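Local coordinates for Glyco_hydro_cc domain-containing protein (Blastomyces gilchristii, PDB 6UB0) that probably hydrolyses beta-1,3-glucan such as curdlan in an exo manner, as a family GH128 glycoside hydrolase, and here holds laminaribiose in its glycan pocket, at residues Ala140-Gly145 and Trp173-Glu178; Phe23-Asn28 and Arg205-Phe210. All coordinates share one frame; numbering follows the deposited sequence.

Contact 1 of 2, residues Ala140-Gly145 and Trp173-Glu178; sequences AVHWHG and WVTEFE. With GLC (alpha-D-glucopyranose), chain B.
H144 lies between two carboxylates. Its NE2 donates to E176 OE1 and its ND1 to E178 OE1, both at 2.7 Å, each acceptor close to the imidazole plane and met on its anti side. The E176 carboxylate is turned 84° from that ring. H144 NE2 also lies 3.0 Å from O1 of the glucose. E176 itself grips the sugar: OE2 takes a hydrogen bond from O2 at 2.7 Å, while the 2.4 Å from O1 to OE1 is so short that its exact length is doubtful. Glutamate suits the place because its chain, extended beyond CG (chi2 180°), carries both oxygens up to the glucose. OE2 is further held by W29, and N74 binds the same sugar.

The flank of E176 is set by H142, whose imidazole lies beneath it: E176 CG sits 3.5 Å from the ring centroid over one face, and the carboxylate is stacked above the same ring. H142 ND1 bonds to E75, which helps set the ring's rotation. T175 OG1 meets the edge of that ring.

All this rests on neighbouring parallel strands of a beta-alpha-beta unit in a TIM barrel, with helix 150-166 as the crossover. The hydrogen bonds V141 N to W173 O and W143 N to E176 O, both 2.9 Å, stand on the two sides of a beta bulge, where T175 is the extra residue between V174 and E176. On the opposite face, V141 and V174 meet CG2 to CG2 and pack on helix 150-166. F177 packs on helix 183-199, and W143 reaches D152 through its indole NE1.

Contact 2 of 2, residues Phe23-Asn28 and Arg205-Phe210; sequences FSWSYN and RYASFF. With BGC (beta-D-glucopyranose), chain C.
Strands 23-27 and 205-208 cross at -65° with their axes 8.7 Å apart, too far for backbone pairing, and W25 and R205 have the nearest CA atoms. Their side chains fill the gap. The R205 guanidinium lies flat on W25, centres 4.3 Å apart and planes within 2°, as an offset stack displaced toward W25 CB. R205 CG is anti to the carbonyl carbon (chi1 -77°) and the chain then runs extended to NE, which lays CD over the five-membered ring, 3.5 Å from the centroid, while NH1 continues past the ring to W25 CB. Arginine suits this place: its aliphatic stem covers the indole and its flat end lies parallel over the CB side, while NH2 forms a salt bridge with E41. W25 NE1 donates to the K4 carbonyl.

Farther along, W25 CZ2 comes 3.4 Å from Y206 O and 4.1 Å from A207 CB. The small A207 also meets the edge of the Y27 ring, and Y27 OH bonds to T175 O. At the far end F210, after a cis peptide bond, presents a ring face to C6 of the second glucose, with F209 CE1 beside the same carbon. The segments thus join two unpaired strands of the TIM barrel, and 205-210 runs on into the glycan pocket at the C-terminal end of its strand, where TIM-barrel enzymes carry their active sites.

Both contacts are buried in the same barrel, yet they join it differently. Contact 1 holds H142, H144 and E176 of the pocket, contact 2 only F209 and F210 at the end of its second segment. Contact 1 is a pair of adjacent parallel strands, held by backbone hydrogen bonds and crowned by a polar network of histidines and carboxylates around the first glucose. Contact 2 joins strands that are not paired, through side chains: an arginine stacked on a tryptophan, with the arginine partly exposed. Strands 172-180 and 203-208 are neighbours in one sheet, so the contacts touch directly, F177 O lying 2.8 Å from F209 N in a probable hydrogen bond, and F209 meets H144 edge-to-face.

Contact 1 of 2, residues Ala140-Gly145 and Trp173-Glu178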
loop_
_atom_site.group_PDB
_atom_site.type_symbol
_atom_site.label_atom_id
_atom_site.label_comp_id
_atom_site.label_asym_id
_atom_site.label_seq_id
_atom_site.Cartn_x
_atom_site.Cartn_y
_atom_site.Cartn_z
ATOM N N ALA A 140 -0.826 -4.507 4.617
ATOM C CA ALA A 140 -0.733 -3.909 3.277
ATOM C C ALA A 140 -0.949 -5.070 2.301
ATOM O O ALA A 140 -0.322 -6.138 2.474
ATOM C CB ALA A 140 0.599 -3.230 3.083
ATOM N N VAL A 141 -1.823 -4.897 1.320
ATOM C CA VAL A 141 -2.035 -5.902 0.233
ATOM C C VAL A 141 -2.122 -5.229 -1.147
ATOM O O VAL A 141 -2.403 -4.013 -1.254
ATOM C CB VAL A 141 -3.339 -6.686 0.486
ATOM C CG1 VAL A 141 -3.305 -7.388 1.862
ATOM C CG2 VAL A 141 -4.544 -5.779 0.287
ATOM N N HIS A 142 -1.940 -6.017 -2.188
ATOM C CA HIS A 142 -1.972 -5.556 -3.589
ATOM C C HIS A 142 -2.899 -6.427 -4.431
ATOM O O HIS A 142 -2.795 -7.633 -4.229
ATOM C CB HIS A 142 -0.641 -5.750 -4.233
ATOM C CG HIS A 142 0.444 -4.905 -3.719
ATOM N ND1 HIS A 142 1.702 -5.089 -4.123
ATOM C CD2 HIS A 142 0.449 -3.889 -2.827
ATOM C CE1 HIS A 142 2.480 -4.178 -3.582
ATOM N NE2 HIS A 142 1.745 -3.424 -2.752
ATOM N N TRP A 143 -3.656 -5.878 -5.404
ATOM C CA TRP A 143 -4.453 -6.684 -6.351
ATOM C C TRP A 143 -4.292 -6.120 -7.774
ATOM O O TRP A 143 -4.556 -4.912 -7.946
ATOM C CB TRP A 143 -5.914 -6.760 -5.902
ATOM C CG TRP A 143 -6.693 -7.675 -6.784
ATOM C CD1 TRP A 143 -6.827 -9.027 -6.661
ATOM C CD2 TRP A 143 -7.332 -7.316 -8.012
ATOM N NE1 TRP A 143 -7.597 -9.519 -7.689
ATOM C CE2 TRP A 143 -7.913 -8.492 -8.539
ATOM C CE3 TRP A 143 -7.494 -6.115 -8.698
ATOM C CZ2 TRP A 143 -8.661 -8.471 -9.709
ATOM C CZ3 TRP A 143 -8.242 -6.097 -9.854
ATOM C CH2 TRP A 143 -8.809 -7.268 -10.364
ATOM N N HIS A 144 -3.748 -6.914 -8.708
ATOM C CA HIS A 144 -3.669 -6.591 -10.152
ATOM C C HIS A 144 -4.421 -7.687 -10.913
ATOM O O HIS A 144 -4.303 -8.861 -10.564
ATOM C CB HIS A 144 -2.244 -6.523 -10.677
ATOM C CG HIS A 144 -1.394 -5.483 -10.021
ATOM N ND1 HIS A 144 -0.866 -4.408 -10.735
ATOM C CD2 HIS A 144 -0.949 -5.365 -8.756
ATOM C CE1 HIS A 144 -0.152 -3.655 -9.929
ATOM N NE2 HIS A 144 -0.203 -4.210 -8.714
ATOM N N GLY A 145 -5.157 -7.297 -11.933
ATOM C CA GLY A 145 -5.975 -8.258 -12.674
ATOM C C GLY A 145 -6.831 -7.515 -13.678
ATOM O O GLY A 145 -6.972 -6.287 -13.589
ATOM N N TRP A 173 -4.410 -1.627 4.511
ATOM C CA TRP A 173 -4.288 -0.723 3.330
ATOM C C TRP A 173 -4.148 -1.564 2.044
ATOM O O TRP A 173 -3.254 -2.403 1.966
ATOM C CB TRP A 173 -3.109 0.231 3.434
ATOM C CG TRP A 173 -3.114 1.112 4.642
ATOM C CD1 TRP A 173 -3.867 1.007 5.775
ATOM C CD2 TRP A 173 -2.182 2.171 4.874
ATOM N NE1 TRP A 173 -3.521 1.994 6.661
ATOM C CE2 TRP A 173 -2.469 2.699 6.146
ATOM C CE3 TRP A 173 -1.165 2.745 4.095
ATOM C CZ2 TRP A 173 -1.766 3.790 6.657
ATOM C CZ3 TRP A 173 -0.430 3.788 4.625
ATOM C CH2 TRP A 173 -0.733 4.306 5.896
ATOM N N VAL A 174 -4.921 -1.225 1.034
ATOM C CA VAL A 174 -4.728 -1.756 -0.345
ATOM C C VAL A 174 -3.781 -0.799 -1.057
ATOM O O VAL A 174 -4.238 0.246 -1.635
ATOM C CB VAL A 174 -6.031 -1.933 -1.146
ATOM C CG1 VAL A 174 -5.741 -2.684 -2.426
ATOM C CG2 VAL A 174 -7.150 -2.631 -0.374
ATOM N N THR A 175 -2.511 -1.028 -0.904
ATOM C CA THR A 175 -1.477 -0.032 -1.317
ATOM C C THR A 175 -1.254 -0.090 -2.826
ATOM O O THR A 175 -0.572 0.771 -3.331
ATOM C CB THR A 175 -0.187 -0.159 -0.503
ATOM O OG1 THR A 175 0.297 -1.491 -0.515
ATOM C CG2 THR A 175 -0.368 0.161 0.974
ATOM N N GLU A 176 -1.765 -1.134 -3.501
ATOM C CA GLU A 176 -1.777 -1.211 -4.975
ATOM C C GLU A 176 -3.073 -1.905 -5.397
ATOM O O GLU A 176 -3.292 -3.026 -4.976
ATOM C CB GLU A 176 -0.666 -2.058 -5.570
ATOM C CG GLU A 176 0.736 -1.505 -5.469
ATOM C CD GLU A 176 1.828 -2.358 -6.072
ATOM O OE1 GLU A 176 1.501 -3.347 -6.760
ATOM O OE2 GLU A 176 3.004 -2.089 -5.796
ATOM N N PHE A 177 -3.846 -1.291 -6.287
ATOM C CA PHE A 177 -4.796 -2.083 -7.112
ATOM C C PHE A 177 -4.853 -1.530 -8.530
ATOM O O PHE A 177 -4.738 -0.322 -8.718
ATOM C CB PHE A 177 -6.130 -2.119 -6.388
ATOM C CG PHE A 177 -6.771 -0.768 -6.253
ATOM C CD1 PHE A 177 -7.609 -0.284 -7.249
ATOM C CD2 PHE A 177 -6.538 0.021 -5.141
ATOM C CE1 PHE A 177 -8.173 0.979 -7.134
ATOM C CE2 PHE A 177 -7.146 1.249 -5.019
ATOM C CZ PHE A 177 -7.994 1.707 -6.004
ATOM N N GLU A 178 -5.034 -2.425 -9.515
ATOM C CA GLU A 178 -4.996 -2.038 -10.939
ATOM C C GLU A 178 -5.978 -2.926 -11.697
ATOM O O GLU A 178 -5.730 -4.133 -11.725
ATOM C CB GLU A 178 -3.558 -2.170 -11.445
ATOM C CG GLU A 178 -3.441 -1.984 -12.924
ATOM C CD GLU A 178 -2.067 -2.189 -13.518
ATOM O OE1 GLU A 178 -1.318 -3.106 -13.046
ATOM O OE2 GLU A 178 -1.766 -1.425 -14.476
HETATM C C1 GLC B . 3.740 -4.912 -8.390
HETATM C C2 GLC B . 5.075 -4.396 -7.831
HETATM C C3 GLC B . 5.785 -3.498 -8.844
HETATM C C4 GLC B . 5.862 -4.226 -10.213
HETATM C C5 GLC B . 4.527 -4.781 -10.635
HETATM C C6 GLC B . 4.511 -5.538 -11.978
HETATM O O1 GLC B . 2.826 -3.865 -8.753
HETATM O O2 GLC B . 5.011 -3.647 -6.593
HETATM O O3 GLC B . 7.071 -3.148 -8.334
HETATM O O4 GLC B . 6.195 -3.295 -11.187
HETATM O O5 GLC B . 4.077 -5.648 -9.594
HETATM O O6 GLC B . 5.762 -6.156 -12.072
#

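Contact 2 of 2, residues Phe23-Asn28 and Arg205-Phe210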
loop_
_atom_site.group_PDB
_atom_site.type_symbol
_atom_site.label_atom_id
_atom_site.label_comp_id
_atom_site.label_asym_id
_atom_site.label_seq_id
_atom_site.Cartn_x
_atom_site.Cartn_y
_atom_site.Cartn_z
ATOM N N PHE A 23 -7.268 13.461 -1.577
ATOM C CA PHE A 23 -6.031 12.701 -1.284
ATOM C C PHE A 23 -5.534 13.110 0.093
ATOM O O PHE A 23 -5.580 14.292 0.442
ATOM C CB PHE A 23 -5.016 12.902 -2.413
ATOM C CG PHE A 23 -5.567 12.487 -3.754
ATOM C CD1 PHE A 23 -5.769 11.157 -4.079
ATOM C CD2 PHE A 23 -5.882 13.419 -4.707
ATOM C CE1 PHE A 23 -6.280 10.784 -5.317
ATOM C CE2 PHE A 23 -6.335 13.046 -5.956
ATOM C CZ PHE A 23 -6.598 11.743 -6.243
ATOM N N SER A 24 -5.133 12.144 0.897
ATOM C CA SER A 24 -4.609 12.442 2.241
ATOM C C SER A 24 -3.175 11.984 2.312
ATOM O O SER A 24 -2.505 12.433 3.251
ATOM C CB SER A 24 -5.481 11.809 3.281
ATOM O OG SER A 24 -5.441 10.411 3.150
ATOM N N TRP A 25 -2.730 11.112 1.387
ATOM C CA TRP A 25 -1.427 10.454 1.546
ATOM C C TRP A 25 -0.798 10.033 0.214
ATOM O O TRP A 25 -1.460 9.966 -0.857
ATOM C CB TRP A 25 -1.570 9.270 2.507
ATOM C CG TRP A 25 -2.271 8.084 1.937
ATOM C CD1 TRP A 25 -3.606 7.941 1.731
ATOM C CD2 TRP A 25 -1.661 6.863 1.482
ATOM N NE1 TRP A 25 -3.875 6.722 1.179
ATOM C CE2 TRP A 25 -2.706 6.036 1.023
ATOM C CE3 TRP A 25 -0.326 6.412 1.426
ATOM C CZ2 TRP A 25 -2.449 4.776 0.483
ATOM C CZ3 TRP A 25 -0.081 5.173 0.895
ATOM C CH2 TRP A 25 -1.135 4.354 0.495
ATOM N N SER A 26 0.497 9.749 0.319
ATOM C CA SER A 26 1.368 9.391 -0.798
ATOM C C SER A 26 2.405 8.385 -0.336
ATOM O O SER A 26 2.724 8.345 0.868
ATOM C CB SER A 26 2.031 10.558 -1.387
ATOM O OG SER A 26 2.967 11.065 -0.497
ATOM N N TYR A 27 2.944 7.623 -1.290
ATOM C CA TYR A 27 4.152 6.802 -1.060
ATOM C C TYR A 27 4.736 6.558 -2.432
ATOM O O TYR A 27 4.033 6.780 -3.408
ATOM C CB TYR A 27 3.813 5.566 -0.213
ATOM C CG TYR A 27 3.400 4.331 -0.963
ATOM C CD1 TYR A 27 2.155 4.270 -1.577
ATOM C CD2 TYR A 27 4.253 3.230 -1.077
ATOM C CE1 TYR A 27 1.778 3.137 -2.298
ATOM C CE2 TYR A 27 3.852 2.074 -1.721
ATOM C CZ TYR A 27 2.625 2.034 -2.358
ATOM O OH TYR A 27 2.216 0.947 -3.108
ATOM N N ASN A 28 5.965 6.115 -2.436
ATOM C CA ASN A 28 6.767 5.936 -3.646
ATOM C C ASN A 28 7.635 4.691 -3.565
ATOM O O ASN A 28 8.649 4.660 -4.285
ATOM C CB ASN A 28 7.658 7.151 -3.851
ATOM C CG ASN A 28 8.685 7.422 -2.779
ATOM O OD1 ASN A 28 8.682 6.844 -1.686
ATOM N ND2 ASN A 28 9.592 8.305 -3.123
ATOM N N ARG A 205 -6.969 2.744 4.200
ATOM C CA ARG A 205 -6.340 3.551 3.118
ATOM C C ARG A 205 -6.120 2.710 1.866
ATOM O O ARG A 205 -6.023 1.458 1.983
ATOM C CB ARG A 205 -5.028 4.180 3.575
ATOM C CG ARG A 205 -5.197 5.407 4.467
ATOM C CD ARG A 205 -3.878 6.121 4.669
ATOM N NE ARG A 205 -3.994 7.441 5.254
ATOM C CZ ARG A 205 -2.978 8.197 5.669
ATOM N NH1 ARG A 205 -1.735 7.756 5.567
ATOM N NH2 ARG A 205 -3.220 9.409 6.158
ATOM N N TYR A 206 -6.122 3.358 0.686
ATOM C CA TYR A 206 -5.830 2.632 -0.586
ATOM C C TYR A 206 -5.156 3.566 -1.595
ATOM O O TYR A 206 -5.284 4.799 -1.431
ATOM C CB TYR A 206 -7.082 1.949 -1.141
ATOM C CG TYR A 206 -8.169 2.921 -1.513
ATOM C CD1 TYR A 206 -8.104 3.643 -2.690
ATOM C CD2 TYR A 206 -9.214 3.190 -0.636
ATOM C CE1 TYR A 206 -9.065 4.582 -3.008
ATOM C CE2 TYR A 206 -10.200 4.111 -0.955
ATOM C CZ TYR A 206 -10.086 4.851 -2.118
ATOM O OH TYR A 206 -11.030 5.781 -2.414
ATOM N N ALA A 207 -4.581 2.980 -2.654
ATOM C CA ALA A 207 -3.918 3.680 -3.776
ATOM C C ALA A 207 -4.068 2.857 -5.047
ATOM O O ALA A 207 -3.592 1.696 -5.126
ATOM C CB ALA A 207 -2.474 3.921 -3.488
ATOM N N SER A 208 -4.699 3.434 -6.047
ATOM C CA SER A 208 -4.697 2.842 -7.395
ATOM C C SER A 208 -3.287 2.881 -7.933
ATOM O O SER A 208 -2.510 3.806 -7.552
ATOM C CB SER A 208 -5.634 3.535 -8.338
ATOM O OG SER A 208 -6.342 2.551 -9.069
ATOM N N PHE A 209 -2.968 1.899 -8.776
ATOM C CA PHE A 209 -1.598 1.707 -9.287
ATOM C C PHE A 209 -1.501 2.264 -10.710
ATOM O O PHE A 209 -2.031 1.666 -11.609
ATOM C CB PHE A 209 -1.238 0.217 -9.233
ATOM C CG PHE A 209 0.119 -0.108 -9.772
ATOM C CD1 PHE A 209 1.257 -0.047 -8.979
ATOM C CD2 PHE A 209 0.273 -0.495 -11.106
ATOM C CE1 PHE A 209 2.498 -0.383 -9.479
ATOM C CE2 PHE A 209 1.529 -0.803 -11.602
ATOM C CZ PHE A 209 2.637 -0.773 -10.802
ATOM N N PHE A 210 -0.806 3.376 -10.959
ATOM C CA PHE A 210 -0.292 4.348 -10.007
ATOM C C PHE A 210 -0.208 5.718 -10.707
ATOM O O PHE A 210 -0.492 5.799 -11.931
ATOM C CB PHE A 210 1.081 3.961 -9.481
ATOM C CG PHE A 210 2.262 3.821 -10.442
ATOM C CD1 PHE A 210 2.227 2.984 -11.535
ATOM C CD2 PHE A 210 3.420 4.524 -10.180
ATOM C CE1 PHE A 210 3.324 2.870 -12.358
ATOM C CE2 PHE A 210 4.525 4.402 -11.006
ATOM C CZ PHE A 210 4.470 3.566 -12.079
HETATM C C2 BGC C . 8.712 -1.599 -7.619
HETATM C C3 BGC C . 9.027 -0.209 -7.152
HETATM C C4 BGC C . 8.476 0.729 -8.203
HETATM C C5 BGC C . 6.975 0.453 -8.432
HETATM C C6 BGC C . 6.212 1.210 -9.528
HETATM C C1 BGC C . 7.252 -1.811 -7.910
HETATM O O2 BGC C . 9.100 -2.448 -6.532
HETATM O O3 BGC C . 10.435 -0.009 -6.821
HETATM O O4 BGC C . 8.791 2.020 -7.684
HETATM O O5 BGC C . 6.725 -0.887 -8.871
HETATM O O6 BGC C . 7.004 1.112 -10.745
#